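Local atomic coordinates of anthranilate-CoA ligase (Stigmatella aurantiaca, PDB entry 4WV3), a protein that belongs to the ANL clan of AMP-binding enzymes, with a large AMP-binding region followed in the chain by a smaller C-terminal domain. Residues A[42-47]-A[150-155]; A[32-37]-A[70-75]; A[349-354]-A[365-370]; A[183-188]-A[375-380]. One frame throughout, in Å; residues are numbered along the deposited sequence.

From the N terminus, the chain first lays down 32-37, which opens contact 2, and then 42-47, which opens contact 1. Residues 70-75 close contact 2 before 150-155 close contact 1, so the two loops cross. They also touch, through Glu-44, and together tie helix 38-54 to the edge of the nine-stranded sheet, to helix 71-83 and to helix 148-152. Further on, strand 183-188 opens contact 4. Contact 3, a short antiparallel pairing of 349-354 with 365-370, is completed inside that long loop before 375-380 close it. Contacts 3 and 4 have centres about 20 Å apart, whereas contacts 1 and 3 lie on opposite sides of the chain's centre.

Contact 1. Residues A[42-47]-A[150-155]; sequences SNEANQ and DWIRPQ
Segment 42-47 is a piece of helix 38-54, and 150-155 leads from helix 148-152 into a turn that bears on the helix flank. The backbones come nearest at Gln-47 and Gln-155, whose CA atoms are 5.1 Å apart. Within the turn a weak bond runs from Gln-155 N back to Ile-152 O.

Gln-47 carries the contact. Its CG stands anti to the carbonyl carbon (chi1 -71°) and the chain continues extended (chi2 -178°), laying the amide across the turn. NE2 donates to Gln-155 O at 2.9 Å, approaching in the plane of the carbonyl and almost along the C=O direction (160°). This is a side-chain amide serving a main-chain carbonyl of a non-helical turn. Ile-152 O is also near NE2, but the angle there is too poor for a bond.

Ile-152 crosses Gln-47 at about a right angle. With CG1 in the crowded position between backbone N and carbonyl carbon, its CD1 reaches Glu-44 CG at 3.8 Å and Gln-47 OE1 at 3.9 Å. Gln-155 sets its CB 3.6 Å from Gln-47 O, then bends at chi2, so that its amide leads off along helix 38-54 toward Asn-50 and Ala-51. The carboxylate of Glu-44 is engaged elsewhere, by Arg-34 and Thr-75.

Around this junction, Trp-151 packs on Ala-51 and Leu-52 further along helix 38-54, while Asn-46 bonds to Lys-82 of helix 71-83 and to Thr-157 O, so the helix is held between the turn and helix 71-83.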
# COMPACT_ATOMS: atom_id res chain seq x y z
N SER A 42 -22.12 7.95 -8.14
CA SER A 42 -23.14 6.95 -7.88
C SER A 42 -23.90 6.58 -9.15
O SER A 42 -24.20 5.41 -9.38
CB SER A 42 -24.12 7.44 -6.81
OG SER A 42 -25.14 6.48 -6.57
N ASN A 43 -24.21 7.59 -9.96
CA ASN A 43 -24.92 7.36 -11.22
C ASN A 43 -24.10 6.52 -12.19
O ASN A 43 -24.62 5.57 -12.79
CB ASN A 43 -25.29 8.69 -11.88
CG ASN A 43 -26.36 9.44 -11.11
OD1 ASN A 43 -27.14 8.85 -10.37
ND2 ASN A 43 -26.39 10.76 -11.28
N GLU A 44 -22.83 6.86 -12.34
CA GLU A 44 -21.95 6.15 -13.26
C GLU A 44 -21.69 4.73 -12.77
O GLU A 44 -21.58 3.80 -13.58
CB GLU A 44 -20.64 6.92 -13.44
CG GLU A 44 -19.71 6.32 -14.49
CD GLU A 44 -18.68 7.31 -14.99
OE1 GLU A 44 -19.06 8.44 -15.36
OE2 GLU A 44 -17.48 6.96 -15.00
N ALA A 45 -21.58 4.57 -11.46
CA ALA A 45 -21.37 3.25 -10.87
C ALA A 45 -22.58 2.35 -11.10
O ALA A 45 -22.44 1.16 -11.37
CB ALA A 45 -21.08 3.38 -9.38
N ASN A 46 -23.77 2.93 -11.00
CA ASN A 46 -25.00 2.19 -11.26
C ASN A 46 -25.12 1.79 -12.73
O ASN A 46 -25.69 0.76 -13.05
CB ASN A 46 -26.22 3.01 -10.83
CG ASN A 46 -26.30 3.19 -9.33
OD1 ASN A 46 -25.73 2.41 -8.57
ND2 ASN A 46 -27.02 4.21 -8.89
N GLN A 47 -24.56 2.62 -13.60
CA GLN A 47 -24.51 2.30 -15.02
C GLN A 47 -23.53 1.16 -15.27
O GLN A 47 -23.79 0.27 -16.09
CB GLN A 47 -24.10 3.53 -15.84
CG GLN A 47 -25.17 4.61 -15.91
CD GLN A 47 -24.75 5.78 -16.77
OE1 GLN A 47 -23.63 6.28 -16.66
NE2 GLN A 47 -25.66 6.23 -17.63
N ASP A 150 -19.26 4.33 -24.23
CA ASP A 150 -20.32 3.76 -25.06
C ASP A 150 -20.98 2.58 -24.35
O ASP A 150 -22.14 2.25 -24.62
CB ASP A 150 -19.76 3.31 -26.41
CG ASP A 150 -19.10 4.44 -27.17
OD1 ASP A 150 -19.54 5.60 -27.03
OD2 ASP A 150 -18.13 4.16 -27.92
N TRP A 151 -20.23 1.97 -23.44
CA TRP A 151 -20.68 0.78 -22.73
C TRP A 151 -21.67 1.12 -21.62
O TRP A 151 -22.59 0.35 -21.34
CB TRP A 151 -19.46 0.04 -22.17
CG TRP A 151 -19.76 -1.18 -21.37
CD1 TRP A 151 -20.50 -2.26 -21.77
CD2 TRP A 151 -19.29 -1.48 -20.06
NE1 TRP A 151 -20.53 -3.20 -20.76
CE2 TRP A 151 -19.79 -2.74 -19.70
CE3 TRP A 151 -18.49 -0.79 -19.13
CZ2 TRP A 151 -19.53 -3.34 -18.47
CZ3 TRP A 151 -18.23 -1.38 -17.91
CH2 TRP A 151 -18.75 -2.64 -17.59
N ILE A 152 -21.48 2.27 -20.98
CA ILE A 152 -22.32 2.68 -19.86
C ILE A 152 -23.42 3.66 -20.28
O ILE A 152 -24.32 3.96 -19.50
CB ILE A 152 -21.49 3.34 -18.74
CG1 ILE A 152 -20.90 4.66 -19.23
CG2 ILE A 152 -20.40 2.40 -18.26
CD1 ILE A 152 -20.17 5.44 -18.15
N ARG A 153 -23.34 4.14 -21.52
CA ARG A 153 -24.27 5.15 -22.01
C ARG A 153 -25.76 4.75 -22.00
O ARG A 153 -26.58 5.49 -21.45
CB ARG A 153 -23.85 5.67 -23.40
CG ARG A 153 -24.83 6.66 -24.01
CD ARG A 153 -24.25 7.34 -25.23
NE ARG A 153 -23.08 8.15 -24.90
CZ ARG A 153 -21.83 7.84 -25.24
NH1 ARG A 153 -21.59 6.74 -25.94
NH2 ARG A 153 -20.83 8.64 -24.89
N PRO A 154 -26.11 3.59 -22.59
CA PRO A 154 -27.54 3.28 -22.61
C PRO A 154 -28.07 2.79 -21.26
O PRO A 154 -29.28 2.73 -21.06
CB PRO A 154 -27.63 2.16 -23.64
CG PRO A 154 -26.32 1.48 -23.55
CD PRO A 154 -25.32 2.56 -23.28
N GLN A 155 -27.17 2.45 -20.34
CA GLN A 155 -27.57 1.92 -19.04
C GLN A 155 -28.17 3.00 -18.13
O GLN A 155 -27.67 4.12 -18.07
CB GLN A 155 -26.38 1.26 -18.34
CG GLN A 155 -25.77 0.09 -19.12
CD GLN A 155 -26.72 -1.08 -19.25
OE1 GLN A 155 -27.72 -1.18 -18.53
NE2 GLN A 155 -26.41 -1.98 -20.17

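Contact 2. Residues A[32-37]-A[70-75]; sequences PDREMT and SAEWVT
Ala-71, Arg-34 and Met-36 supply most of the buried surface, and the smallest of them sits at the middle. Ala-71, in the first turn of helix 71-83 just after the N-cap Ser-70, presents its methyl to two longer side chains, Arg-34 from just before strand 35-37 and Met-36 from within it. Its CB meets Arg-34 CD at 3.7 Å and Met-36 SD, also at 3.7 Å.

Arg-34 has CG anti to the backbone N (chi1 -171°) and runs extended as far as NE, which carries its guanidinium past the methyl. There NH1 meets Glu-72 OE2 at 3.1 Å, at the edge of the guanidinium and near its plane. The salt bridge is weakly hydrogen-bonded, with the carboxylate plane turned 58° from that of the guanidinium. Glu-72 reaches it by bending at chi2. The stronger partner of Arg-34 is Glu-44, which takes NH2, so the one cation lies between two carboxylates, which would probably favour their ionised form.

Met-36 lays its sulfur over one face of the guanidinium, toward the rim. The chain then bends at chi3 (68°), placing CE 4.3 Å from Thr-75 CG2, one helical turn beyond Ala-71.

Strand 35-37 is the edge of the nine-stranded sheet and pairs antiparallel with strand 27-30, whose Leu-29 touches both Met-36 and Ala-71. Val-41 of helix 38-54 also leans on Met-36, and Val-74 of helix 71-83 packs against helix 221-234.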
# COMPACT_ATOMS: atom_id res chain seq x y z
N PRO A 32 -6.99 15.30 -12.86
CA PRO A 32 -6.59 16.31 -13.85
C PRO A 32 -7.53 16.38 -15.05
O PRO A 32 -7.63 17.43 -15.68
CB PRO A 32 -5.21 15.84 -14.29
CG PRO A 32 -4.68 15.09 -13.13
CD PRO A 32 -5.87 14.39 -12.53
N ASP A 33 -8.20 15.28 -15.36
CA ASP A 33 -9.07 15.23 -16.54
C ASP A 33 -10.54 15.40 -16.19
O ASP A 33 -11.35 15.73 -17.05
CB ASP A 33 -8.88 13.90 -17.28
CG ASP A 33 -7.43 13.61 -17.60
OD1 ASP A 33 -6.92 14.14 -18.61
OD2 ASP A 33 -6.79 12.85 -16.83
N ARG A 34 -10.89 15.16 -14.93
CA ARG A 34 -12.30 15.05 -14.56
C ARG A 34 -12.56 15.33 -13.08
O ARG A 34 -11.74 15.00 -12.22
CB ARG A 34 -12.79 13.65 -14.92
CG ARG A 34 -14.29 13.43 -14.81
CD ARG A 34 -14.65 12.06 -15.36
NE ARG A 34 -16.08 11.78 -15.26
CZ ARG A 34 -16.65 10.69 -15.75
NH1 ARG A 34 -15.92 9.77 -16.37
NH2 ARG A 34 -17.96 10.51 -15.61
N GLU A 35 -13.70 15.94 -12.80
CA GLU A 35 -14.17 16.13 -11.43
C GLU A 35 -15.60 15.62 -11.31
O GLU A 35 -16.45 15.95 -12.14
CB GLU A 35 -14.10 17.60 -11.03
CG GLU A 35 -12.70 18.15 -10.90
CD GLU A 35 -12.68 19.60 -10.46
OE1 GLU A 35 -13.75 20.13 -10.08
OE2 GLU A 35 -11.60 20.23 -10.49
N MET A 36 -15.86 14.81 -10.29
CA MET A 36 -17.18 14.23 -10.11
C MET A 36 -17.75 14.50 -8.72
O MET A 36 -17.02 14.56 -7.74
CB MET A 36 -17.15 12.72 -10.37
CG MET A 36 -16.60 12.34 -11.74
SD MET A 36 -16.81 10.58 -12.09
CE MET A 36 -18.59 10.47 -12.23
N THR A 37 -19.07 14.66 -8.66
CA THR A 37 -19.76 14.77 -7.38
C THR A 37 -20.16 13.37 -6.92
O THR A 37 -20.05 12.42 -7.69
CB THR A 37 -21.03 15.64 -7.50
OG1 THR A 37 -21.99 14.98 -8.33
CG2 THR A 37 -20.69 16.99 -8.10
N SER A 70 -8.02 6.96 -11.53
CA SER A 70 -8.90 7.82 -12.31
C SER A 70 -10.34 7.71 -11.84
O SER A 70 -10.66 6.92 -10.96
CB SER A 70 -8.82 7.51 -13.81
OG SER A 70 -9.11 6.15 -14.06
N ALA A 71 -11.20 8.52 -12.44
CA ALA A 71 -12.63 8.48 -12.15
C ALA A 71 -13.21 7.14 -12.59
O ALA A 71 -14.09 6.59 -11.93
CB ALA A 71 -13.34 9.63 -12.85
N GLU A 72 -12.71 6.63 -13.71
CA GLU A 72 -13.21 5.37 -14.26
C GLU A 72 -12.84 4.18 -13.38
O GLU A 72 -13.55 3.17 -13.37
CB GLU A 72 -12.68 5.15 -15.68
CG GLU A 72 -13.29 6.07 -16.73
CD GLU A 72 -12.69 7.47 -16.70
OE1 GLU A 72 -11.64 7.65 -16.06
OE2 GLU A 72 -13.28 8.37 -17.32
N TRP A 73 -11.73 4.29 -12.65
CA TRP A 73 -11.33 3.25 -11.72
C TRP A 73 -12.35 3.15 -10.59
O TRP A 73 -12.82 2.06 -10.25
CB TRP A 73 -9.95 3.55 -11.14
CG TRP A 73 -9.25 2.35 -10.55
CD1 TRP A 73 -8.24 1.64 -11.13
CD2 TRP A 73 -9.51 1.72 -9.29
NE1 TRP A 73 -7.85 0.61 -10.30
CE2 TRP A 73 -8.62 0.64 -9.17
CE3 TRP A 73 -10.42 1.97 -8.25
CZ2 TRP A 73 -8.61 -0.19 -8.05
CZ3 TRP A 73 -10.40 1.15 -7.14
CH2 TRP A 73 -9.50 0.08 -7.05
N VAL A 74 -12.70 4.29 -10.01
CA VAL A 74 -13.60 4.34 -8.87
C VAL A 74 -15.02 3.88 -9.22
O VAL A 74 -15.60 3.06 -8.52
CB VAL A 74 -13.66 5.75 -8.26
CG1 VAL A 74 -14.67 5.79 -7.13
CG2 VAL A 74 -12.29 6.18 -7.77
N THR A 75 -15.56 4.42 -10.31
CA THR A 75 -16.91 4.08 -10.73
C THR A 75 -17.03 2.60 -11.11
O THR A 75 -18.07 1.98 -10.88
CB THR A 75 -17.40 4.96 -11.90
OG1 THR A 75 -16.46 4.88 -12.98
CG2 THR A 75 -17.52 6.41 -11.45

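Contact 3. Residues A[349-354]-A[365-370]; sequences KLVDDE and NVLLRS
Asn-365 has CG anti to its carbonyl carbon (chi1 -58°) and its amide turned by chi2 of -84°, which brings ND2 round to the partner strand in this antiparallel beta hairpin of strands 347-351 and 364-369. Val-351 and Asn-365 form a hydrogen-bonded pair: Val-351 N donates to Asn-365 O at 3.0 Å, on a lone pair. Val-351 O is gripped twice, by Asn-365 N in the carbonyl plane and by Asn-365 ND2 at 3.0 Å from above it. A further, nearly straight bond joins Leu-367 N to Lys-349 O at 2.9 Å.

On the face that bears Asn-365, Val-351 turns CG2 into the crowded position, 3.8 Å from Leu-367 CD1, and the two side chains cross at about a right angle. Lys-349 runs beside Leu-367, and its charge lies against Trp-392 in a cation-pi contact. On the opposite face, Leu-350 CD2 and Val-366 CG2 lie side by side at 3.7 Å, backed by strand 392-401.

Beyond Val-351 the chain leaves in an Asx turn, Asp-352 OD1 accepting from Glu-354 N and also from Lys-356 N. Asn-365 OD1 accepts from Lys-398 NZ and also from a water, which donates a second bond to Asp-353 OD1 at 2.8 Å.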
# COMPACT_ATOMS: atom_id res chain seq x y z
N LYS A 349 0.44 -9.16 19.50
CA LYS A 349 1.18 -10.18 20.21
C LYS A 349 2.57 -10.36 19.60
O LYS A 349 2.68 -10.38 18.43
CB LYS A 349 0.39 -11.47 20.15
CG LYS A 349 0.69 -12.44 21.25
CD LYS A 349 -0.43 -13.40 21.48
CE LYS A 349 -0.51 -14.40 20.39
NZ LYS A 349 -1.15 -15.61 20.89
N LEU A 350 3.62 -10.42 20.40
CA LEU A 350 4.95 -10.73 19.88
C LEU A 350 5.45 -12.07 20.42
O LEU A 350 5.60 -12.26 21.62
CB LEU A 350 5.95 -9.63 20.24
CG LEU A 350 5.69 -8.26 19.60
CD1 LEU A 350 6.77 -7.27 20.01
CD2 LEU A 350 5.61 -8.38 18.09
N VAL A 351 5.70 -13.01 19.51
CA VAL A 351 6.09 -14.36 19.89
C VAL A 351 7.41 -14.78 19.27
O VAL A 351 7.82 -14.25 18.24
CB VAL A 351 5.00 -15.38 19.51
CG1 VAL A 351 3.72 -15.12 20.28
CG2 VAL A 351 4.75 -15.34 18.01
N ASP A 352 8.08 -15.75 19.89
CA ASP A 352 9.30 -16.32 19.33
C ASP A 352 8.97 -17.24 18.16
O ASP A 352 7.82 -17.36 17.76
CB ASP A 352 10.11 -17.06 20.40
CG ASP A 352 9.27 -18.03 21.21
OD1 ASP A 352 8.25 -18.54 20.69
OD2 ASP A 352 9.63 -18.30 22.38
N ASP A 353 9.99 -17.90 17.63
CA ASP A 353 9.80 -18.77 16.47
C ASP A 353 9.15 -20.11 16.82
O ASP A 353 9.05 -21.00 15.97
CB ASP A 353 11.13 -18.98 15.73
CG ASP A 353 11.63 -17.71 15.07
OD1 ASP A 353 11.24 -17.45 13.91
OD2 ASP A 353 12.41 -16.97 15.70
N GLU A 354 8.71 -20.25 18.06
CA GLU A 354 7.98 -21.44 18.49
C GLU A 354 6.63 -21.08 19.10
O GLU A 354 5.89 -21.96 19.55
CB GLU A 354 8.81 -22.27 19.47
CG GLU A 354 9.67 -21.45 20.41
CD GLU A 354 9.74 -22.03 21.81
OE1 GLU A 354 10.80 -21.90 22.46
OE2 GLU A 354 8.73 -22.62 22.26
N ASN A 365 7.99 -12.25 16.63
CA ASN A 365 7.14 -12.27 15.45
C ASN A 365 5.79 -11.62 15.74
O ASN A 365 5.22 -11.79 16.82
CB ASN A 365 6.94 -13.70 14.95
CG ASN A 365 8.25 -14.39 14.62
OD1 ASN A 365 8.78 -14.23 13.52
ND2 ASN A 365 8.77 -15.15 15.57
N VAL A 366 5.27 -10.87 14.77
CA VAL A 366 4.02 -10.14 14.95
C VAL A 366 2.79 -11.00 14.68
O VAL A 366 2.62 -11.54 13.59
CB VAL A 366 3.96 -8.90 14.05
CG1 VAL A 366 2.58 -8.26 14.11
CG2 VAL A 366 5.03 -7.91 14.46
N LEU A 367 1.94 -11.13 15.69
CA LEU A 367 0.65 -11.78 15.53
C LEU A 367 -0.47 -10.76 15.72
O LEU A 367 -0.56 -10.11 16.76
CB LEU A 367 0.49 -12.95 16.50
CG LEU A 367 1.24 -14.23 16.13
CD1 LEU A 367 1.05 -15.30 17.19
CD2 LEU A 367 0.79 -14.73 14.77
N LEU A 368 -1.32 -10.62 14.71
CA LEU A 368 -2.38 -9.63 14.72
C LEU A 368 -3.75 -10.26 14.91
O LEU A 368 -4.10 -11.23 14.24
CB LEU A 368 -2.35 -8.81 13.42
CG LEU A 368 -3.55 -7.89 13.16
CD1 LEU A 368 -3.66 -6.82 14.23
CD2 LEU A 368 -3.44 -7.27 11.77
N ARG A 369 -4.53 -9.69 15.82
CA ARG A 369 -5.91 -10.12 16.04
C ARG A 369 -6.85 -9.05 15.50
O ARG A 369 -6.89 -7.94 16.02
CB ARG A 369 -6.15 -10.37 17.53
CG ARG A 369 -7.50 -10.96 17.86
CD ARG A 369 -7.55 -11.38 19.32
NE ARG A 369 -8.81 -12.02 19.68
CZ ARG A 369 -9.03 -12.63 20.84
NH1 ARG A 369 -8.06 -12.69 21.75
NH2 ARG A 369 -10.20 -13.19 21.08
N SER A 370 -7.61 -9.40 14.47
CA SER A 370 -8.41 -8.42 13.75
C SER A 370 -9.73 -8.99 13.22
O SER A 370 -9.82 -10.17 12.89
CB SER A 370 -7.60 -7.85 12.59
OG SER A 370 -8.44 -7.22 11.63
O HOH W 1 9.93 -16.42 11.60

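Contact 4. Residues A[183-188]-A[375-380]; sequences KGIPHA and LSYWHN
One main-chain bond anchors this meeting of strand 183-188 with the loop before helix 381-387: Trp-378 N donates to Gly-184 O at 2.7 Å, from above the carbonyl plane. Gly-184, lacking a side chain, lets the backbones close to 4.6 Å between its CA and that of Trp-378.

The Tyr-377 ring fills the next place. With CG anti to the carbonyl carbon (chi1 -55°) and chi2 extended (168°), Lys-183 lays CD over one face of the ring, 4.0 Å from its centroid, in a CH-pi contact; the bend at chi3 (-55°) then brings CE to 3.5 Å from Tyr-377 CE1. Ile-185 CG1 comes in at the ring edge, 3.7 Å from Tyr-377 CD1. Pro-186 CD rests on Ser-376 O at 3.3 Å. Two waters extend the seam, one from Pro-186 O to Leu-375 N, the other from Trp-378 O weakly to Gly-184 N.

A second shell fixes the loop's aromatic residues. Tyr-377 OH is hydrogen-bonded to Glu-321 and its ring meets Phe-388 edge-to-face, while Trp-378 NE1 bonds to Asp-105 O. Strand 169-175 pairs with 183-188, and the side chain of Ile-185 is about 5 Å from the bound 5'-O-[(S)-[(2-aminobenzoyl)oxy](hydroxy)phosphoryl]adenosine, so the seam borders the ligand pocket.

Because Lys-183 offers the ring its methylenes, the attraction is of the CH-pi kind; the ammonium, bonded to CE, probably leaves their hydrogens slightly more positive, strengthening the pull toward the pi face.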
# COMPACT_ATOMS: atom_id res chain seq x y z
N LYS A 183 -0.03 -13.60 -4.13
CA LYS A 183 -1.11 -14.29 -3.45
C LYS A 183 -2.39 -13.47 -3.55
O LYS A 183 -2.37 -12.26 -3.34
CB LYS A 183 -0.76 -14.52 -1.98
CG LYS A 183 0.55 -15.26 -1.76
CD LYS A 183 0.98 -15.19 -0.30
CE LYS A 183 1.06 -13.75 0.18
NZ LYS A 183 1.93 -12.90 -0.68
N GLY A 184 -3.50 -14.13 -3.87
CA GLY A 184 -4.79 -13.46 -3.91
C GLY A 184 -5.36 -13.28 -2.52
O GLY A 184 -5.49 -14.23 -1.76
N ILE A 185 -5.69 -12.04 -2.18
CA ILE A 185 -6.23 -11.72 -0.86
C ILE A 185 -7.65 -11.18 -0.96
O ILE A 185 -7.86 -10.04 -1.38
CB ILE A 185 -5.33 -10.72 -0.12
CG1 ILE A 185 -3.93 -11.32 0.07
CG2 ILE A 185 -5.94 -10.34 1.22
CD1 ILE A 185 -2.94 -10.38 0.71
N PRO A 186 -8.64 -12.00 -0.58
CA PRO A 186 -10.05 -11.62 -0.61
C PRO A 186 -10.49 -10.92 0.68
O PRO A 186 -10.14 -11.36 1.78
CB PRO A 186 -10.77 -12.96 -0.75
CG PRO A 186 -9.86 -13.93 -0.05
CD PRO A 186 -8.46 -13.43 -0.26
N HIS A 187 -11.25 -9.83 0.54
CA HIS A 187 -11.81 -9.13 1.68
C HIS A 187 -13.32 -9.03 1.58
O HIS A 187 -13.88 -8.92 0.48
CB HIS A 187 -11.19 -7.74 1.84
CG HIS A 187 -9.89 -7.73 2.58
ND1 HIS A 187 -9.81 -7.92 3.94
CD2 HIS A 187 -8.62 -7.55 2.15
CE1 HIS A 187 -8.55 -7.87 4.32
NE2 HIS A 187 -7.80 -7.64 3.25
N ALA A 188 -13.99 -9.06 2.73
CA ALA A 188 -15.44 -9.00 2.77
C ALA A 188 -15.94 -7.56 2.81
O ALA A 188 -15.16 -6.63 3.03
CB ALA A 188 -15.96 -9.78 3.97
N LEU A 375 -9.89 -14.27 5.68
CA LEU A 375 -10.09 -15.60 6.26
C LEU A 375 -9.04 -16.58 5.75
O LEU A 375 -8.60 -17.46 6.48
CB LEU A 375 -11.50 -16.10 5.94
CG LEU A 375 -12.28 -16.71 7.11
CD1 LEU A 375 -12.00 -15.94 8.39
CD2 LEU A 375 -13.76 -16.72 6.80
N SER A 376 -8.65 -16.40 4.49
CA SER A 376 -7.60 -17.20 3.87
C SER A 376 -7.19 -16.55 2.55
O SER A 376 -7.83 -15.61 2.09
CB SER A 376 -8.08 -18.63 3.62
OG SER A 376 -9.13 -18.66 2.66
N TYR A 377 -6.11 -17.05 1.96
CA TYR A 377 -5.69 -16.59 0.64
C TYR A 377 -6.58 -17.20 -0.43
O TYR A 377 -7.36 -18.11 -0.16
CB TYR A 377 -4.24 -16.95 0.36
CG TYR A 377 -3.22 -16.19 1.18
CD1 TYR A 377 -3.03 -14.83 0.98
CD2 TYR A 377 -2.45 -16.83 2.14
CE1 TYR A 377 -2.10 -14.13 1.73
CE2 TYR A 377 -1.52 -16.14 2.89
CZ TYR A 377 -1.35 -14.79 2.68
OH TYR A 377 -0.42 -14.10 3.42
N TRP A 378 -6.46 -16.70 -1.65
CA TRP A 378 -7.15 -17.28 -2.79
C TRP A 378 -6.21 -18.20 -3.56
O TRP A 378 -5.18 -17.75 -4.08
CB TRP A 378 -7.72 -16.19 -3.71
CG TRP A 378 -8.49 -16.74 -4.87
CD1 TRP A 378 -8.13 -16.67 -6.19
CD2 TRP A 378 -9.74 -17.44 -4.83
NE1 TRP A 378 -9.08 -17.29 -6.97
CE2 TRP A 378 -10.08 -17.77 -6.16
CE3 TRP A 378 -10.60 -17.83 -3.80
CZ2 TRP A 378 -11.25 -18.46 -6.48
CZ3 TRP A 378 -11.76 -18.51 -4.12
CH2 TRP A 378 -12.07 -18.82 -5.45
N HIS A 379 -6.56 -19.48 -3.62
CA HIS A 379 -5.76 -20.49 -4.30
C HIS A 379 -4.35 -20.64 -3.73
O HIS A 379 -3.38 -20.78 -4.48
CB HIS A 379 -5.71 -20.24 -5.81
CG HIS A 379 -7.02 -20.49 -6.50
ND1 HIS A 379 -7.26 -20.11 -7.80
CD2 HIS A 379 -8.15 -21.10 -6.07
CE1 HIS A 379 -8.49 -20.46 -8.14
NE2 HIS A 379 -9.05 -21.06 -7.11
N ASN A 380 -4.24 -20.61 -2.41
CA ASN A 380 -2.98 -20.93 -1.74
C ASN A 380 -3.23 -21.60 -0.40
O ASN A 380 -3.02 -21.00 0.66
CB ASN A 380 -2.11 -19.69 -1.58
CG ASN A 380 -0.65 -19.97 -1.84
OD1 ASN A 380 0.03 -19.23 -2.55
ND2 ASN A 380 -0.15 -21.07 -1.27
O HOH W 2 -3.80 -16.59 -6.29
O HOH W 3 -11.18 -14.16 3.16